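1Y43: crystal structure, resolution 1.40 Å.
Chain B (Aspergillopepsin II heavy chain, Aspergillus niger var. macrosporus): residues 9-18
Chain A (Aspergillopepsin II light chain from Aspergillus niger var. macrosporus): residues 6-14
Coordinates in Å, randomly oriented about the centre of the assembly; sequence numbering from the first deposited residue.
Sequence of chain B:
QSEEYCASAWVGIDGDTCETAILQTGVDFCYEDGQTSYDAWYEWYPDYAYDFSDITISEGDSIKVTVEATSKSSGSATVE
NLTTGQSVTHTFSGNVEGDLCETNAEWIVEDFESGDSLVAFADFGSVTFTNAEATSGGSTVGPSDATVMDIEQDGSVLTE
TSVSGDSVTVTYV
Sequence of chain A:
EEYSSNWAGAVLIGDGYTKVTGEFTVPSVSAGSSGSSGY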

# COMPACT_ATOMS: atom_id res chain seq x y z
N ALA B 9 4.59 1.38 -0.55
CA ALA B 9 3.60 0.82 -1.47
C ALA B 9 2.87 -0.22 -0.63
O ALA B 9 3.51 -1.05 0.04
CB ALA B 9 4.28 0.15 -2.66
N TRP B 10 1.55 -0.20 -0.68
CA TRP B 10 0.77 -1.14 0.10
C TRP B 10 -0.62 -1.38 -0.48
O TRP B 10 -1.06 -0.67 -1.39
CB TRP B 10 0.63 -0.61 1.54
CG TRP B 10 0.14 0.81 1.66
CD1 TRP B 10 0.90 1.95 1.69
CD2 TRP B 10 -1.22 1.24 1.82
NE1 TRP B 10 0.10 3.05 1.88
CE2 TRP B 10 -1.21 2.64 1.96
CE3 TRP B 10 -2.45 0.57 1.87
CZ2 TRP B 10 -2.38 3.39 2.15
CZ3 TRP B 10 -3.62 1.32 2.06
CH2 TRP B 10 -3.57 2.71 2.20
N VAL B 11 -1.28 -2.44 -0.00
CA VAL B 11 -2.66 -2.71 -0.38
C VAL B 11 -3.42 -2.67 0.94
O VAL B 11 -2.86 -2.95 2.02
CB VAL B 11 -2.88 -4.09 -1.07
CG1 VAL B 11 -2.15 -4.13 -2.39
CG2 VAL B 11 -2.47 -5.24 -0.15
N GLY B 12 -4.68 -2.30 0.87
CA GLY B 12 -5.45 -2.23 2.10
C GLY B 12 -6.94 -2.12 1.92
O GLY B 12 -7.45 -2.01 0.80
N ILE B 13 -7.63 -2.25 3.04
CA ILE B 13 -9.08 -2.13 3.12
C ILE B 13 -9.37 -0.92 4.02
O ILE B 13 -8.79 -0.79 5.11
CB ILE B 13 -9.71 -3.40 3.74
CG1 ILE B 13 -9.48 -4.60 2.81
CG2 ILE B 13 -11.21 -3.19 4.01
CD1 ILE B 13 -9.97 -5.94 3.36
N ASP B 14 -10.23 -0.04 3.52
CA ASP B 14 -10.68 1.16 4.22
C ASP B 14 -9.67 2.28 4.39
O ASP B 14 -8.57 2.21 3.83
CB ASP B 14 -11.35 0.78 5.55
CG ASP B 14 -12.62 -0.04 5.33
OD1 ASP B 14 -13.30 0.19 4.31
OD2 ASP B 14 -12.94 -0.90 6.17
N GLY B 15 -10.09 3.36 5.03
CA GLY B 15 -9.21 4.49 5.23
C GLY B 15 -9.52 5.72 4.38
O GLY B 15 -9.02 6.80 4.68
N ASP B 16 -10.32 5.57 3.32
CA ASP B 16 -10.65 6.72 2.49
C ASP B 16 -12.02 7.29 2.88
O ASP B 16 -12.10 8.43 3.32
CB ASP B 16 -10.60 6.36 1.00
CG ASP B 16 -10.85 7.56 0.09
OD1 ASP B 16 -10.87 8.71 0.57
OD2 ASP B 16 -11.04 7.34 -1.11
N THR B 17 -13.08 6.51 2.69
CA THR B 17 -14.42 6.96 3.07
C THR B 17 -14.85 6.31 4.39
O THR B 17 -15.92 6.60 4.93
CB THR B 17 -15.49 6.66 1.99
OG1 THR B 17 -15.53 5.26 1.72
CG2 THR B 17 -15.16 7.40 0.70
N CYS B 18 -14.03 5.38 4.87
CA CYS B 18 -14.28 4.70 6.14
C CYS B 18 -13.15 5.18 7.03
O CYS B 18 -11.99 4.86 6.78
CB CYS B 18 -14.20 3.19 5.96
SG CYS B 18 -14.31 2.35 7.57
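Chain A 6-14: NWAGAVLIG

Chain A meets chain B with its side chains, which pack on side chains and, at D14(B) and G15(B), on backbone; no hydrogen bond crosses between the two stretches, and the backbones stay well apart, 8.0 Å from D16(B) CA to V11(A) CA and 7.8 Å from T17(B) CA to I13(A) CA. Chain A is extended at W7(A) and A8(A), turns a corner at G9(A), whose phi/psi of 142/-149 would jam a CB against the preceding carbonyl, and is extended again through I13(A). Chain B leaves its strand after I13(B) and enters a loop. From W7(A) to I13(A), chain A follows chain B in the same sense, from W10(B) toward T17(B).

The two tryptophans anchor the contact. W10(B) has its CA-to-CB bond sideways to chain A, but chi1 of 52° (p) and chi2 of -90° bring the far end of the indole across. Its edge meets the face of W7(A), with six-membered centroids 5.2 Å apart, planes at 82°, and W10(B) CH2 3.6 Å from W7(A) CZ2. W7(A) points toward chain B with chi1 in m and chi2 at 20°, so its six-membered ring also reaches the loop: CH2 lies 3.9 Å from G15(B) C. A CB on G15(B) would fall 3.4 Å from that CH2, a tight fit, and phi/psi of 108/-16 independently call for glycine.

Beyond the corner, the strand alternates. V11(A) and I13(A) point toward chain B, L12(A) away. D16(B), with chi1 in t, carries OD2 to 3.7 Å from V11(A) CG1, a packing contact rather than a polar one, while its CB rests 4.1 Å from W7(A) CZ3. I13(A) is extended in m, t, placing CD1 4.2 Å from T17(B) CG2. With chi1 in p, T17(B) offers this methyl while OG1 is hydrogen-bonded elsewhere in the structure. This contact combines an aromatic anchor, a glycine beside it, an aspartate packed on a valine, and a looser methyl contact at the exposed T17(B) and I13(A).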

# COMPACT_ATOMS: atom_id res chain seq x y z
N ASN A 6 -0.91 12.85 0.58
CA ASN A 6 -0.18 11.64 0.95
C ASN A 6 -0.43 10.35 0.18
O ASN A 6 0.42 9.46 0.25
CB ASN A 6 -0.45 11.38 2.42
CG ASN A 6 -1.93 11.29 2.76
OD1 ASN A 6 -2.77 11.64 1.93
ND2 ASN A 6 -2.24 10.84 3.96
N TRP A 7 -1.54 10.22 -0.53
CA TRP A 7 -1.85 8.99 -1.28
C TRP A 7 -1.87 9.14 -2.80
O TRP A 7 -2.47 10.05 -3.34
CB TRP A 7 -3.24 8.47 -0.94
CG TRP A 7 -3.44 7.81 0.39
CD1 TRP A 7 -2.64 7.92 1.50
CD2 TRP A 7 -4.54 6.96 0.76
NE1 TRP A 7 -3.21 7.20 2.53
CE2 TRP A 7 -4.36 6.61 2.11
CE3 TRP A 7 -5.67 6.48 0.07
CZ2 TRP A 7 -5.28 5.79 2.80
CZ3 TRP A 7 -6.58 5.66 0.75
CH2 TRP A 7 -6.37 5.33 2.10
N ALA A 8 -1.30 8.17 -3.50
CA ALA A 8 -1.37 8.15 -4.96
C ALA A 8 -1.75 6.70 -5.25
O ALA A 8 -1.34 5.80 -4.51
CB ALA A 8 -0.04 8.46 -5.59
N GLY A 9 -2.58 6.46 -6.26
CA GLY A 9 -2.96 5.09 -6.54
C GLY A 9 -4.42 4.94 -6.96
O GLY A 9 -5.01 5.87 -7.51
N ALA A 10 -5.01 3.80 -6.64
CA ALA A 10 -6.39 3.51 -7.02
C ALA A 10 -7.19 3.03 -5.82
O ALA A 10 -6.76 2.14 -5.10
CB ALA A 10 -6.41 2.43 -8.11
N VAL A 11 -8.39 3.61 -5.64
CA VAL A 11 -9.27 3.25 -4.53
C VAL A 11 -10.67 2.85 -5.04
O VAL A 11 -11.31 3.62 -5.77
CB VAL A 11 -9.44 4.43 -3.53
CG1 VAL A 11 -10.22 3.97 -2.30
CG2 VAL A 11 -8.08 5.01 -3.12
N LEU A 12 -11.10 1.64 -4.72
CA LEU A 12 -12.43 1.17 -5.07
C LEU A 12 -13.35 1.55 -3.91
O LEU A 12 -12.98 1.38 -2.75
CB LEU A 12 -12.48 -0.35 -5.24
CG LEU A 12 -11.93 -0.95 -6.54
CD1 LEU A 12 -11.93 -2.46 -6.39
CD2 LEU A 12 -12.77 -0.53 -7.74
N ILE A 13 -14.50 2.14 -4.23
CA ILE A 13 -15.48 2.49 -3.22
C ILE A 13 -16.73 1.64 -3.47
O ILE A 13 -17.30 1.66 -4.57
CB ILE A 13 -15.83 3.99 -3.27
CG1 ILE A 13 -14.56 4.84 -3.11
CG2 ILE A 13 -16.82 4.33 -2.15
CD1 ILE A 13 -14.80 6.34 -3.30
N GLY A 14 -17.11 0.85 -2.48
CA GLY A 14 -18.27 -0.01 -2.62
C GLY A 14 -18.62 -0.63 -1.28
O GLY A 14 -18.57 0.04 -0.25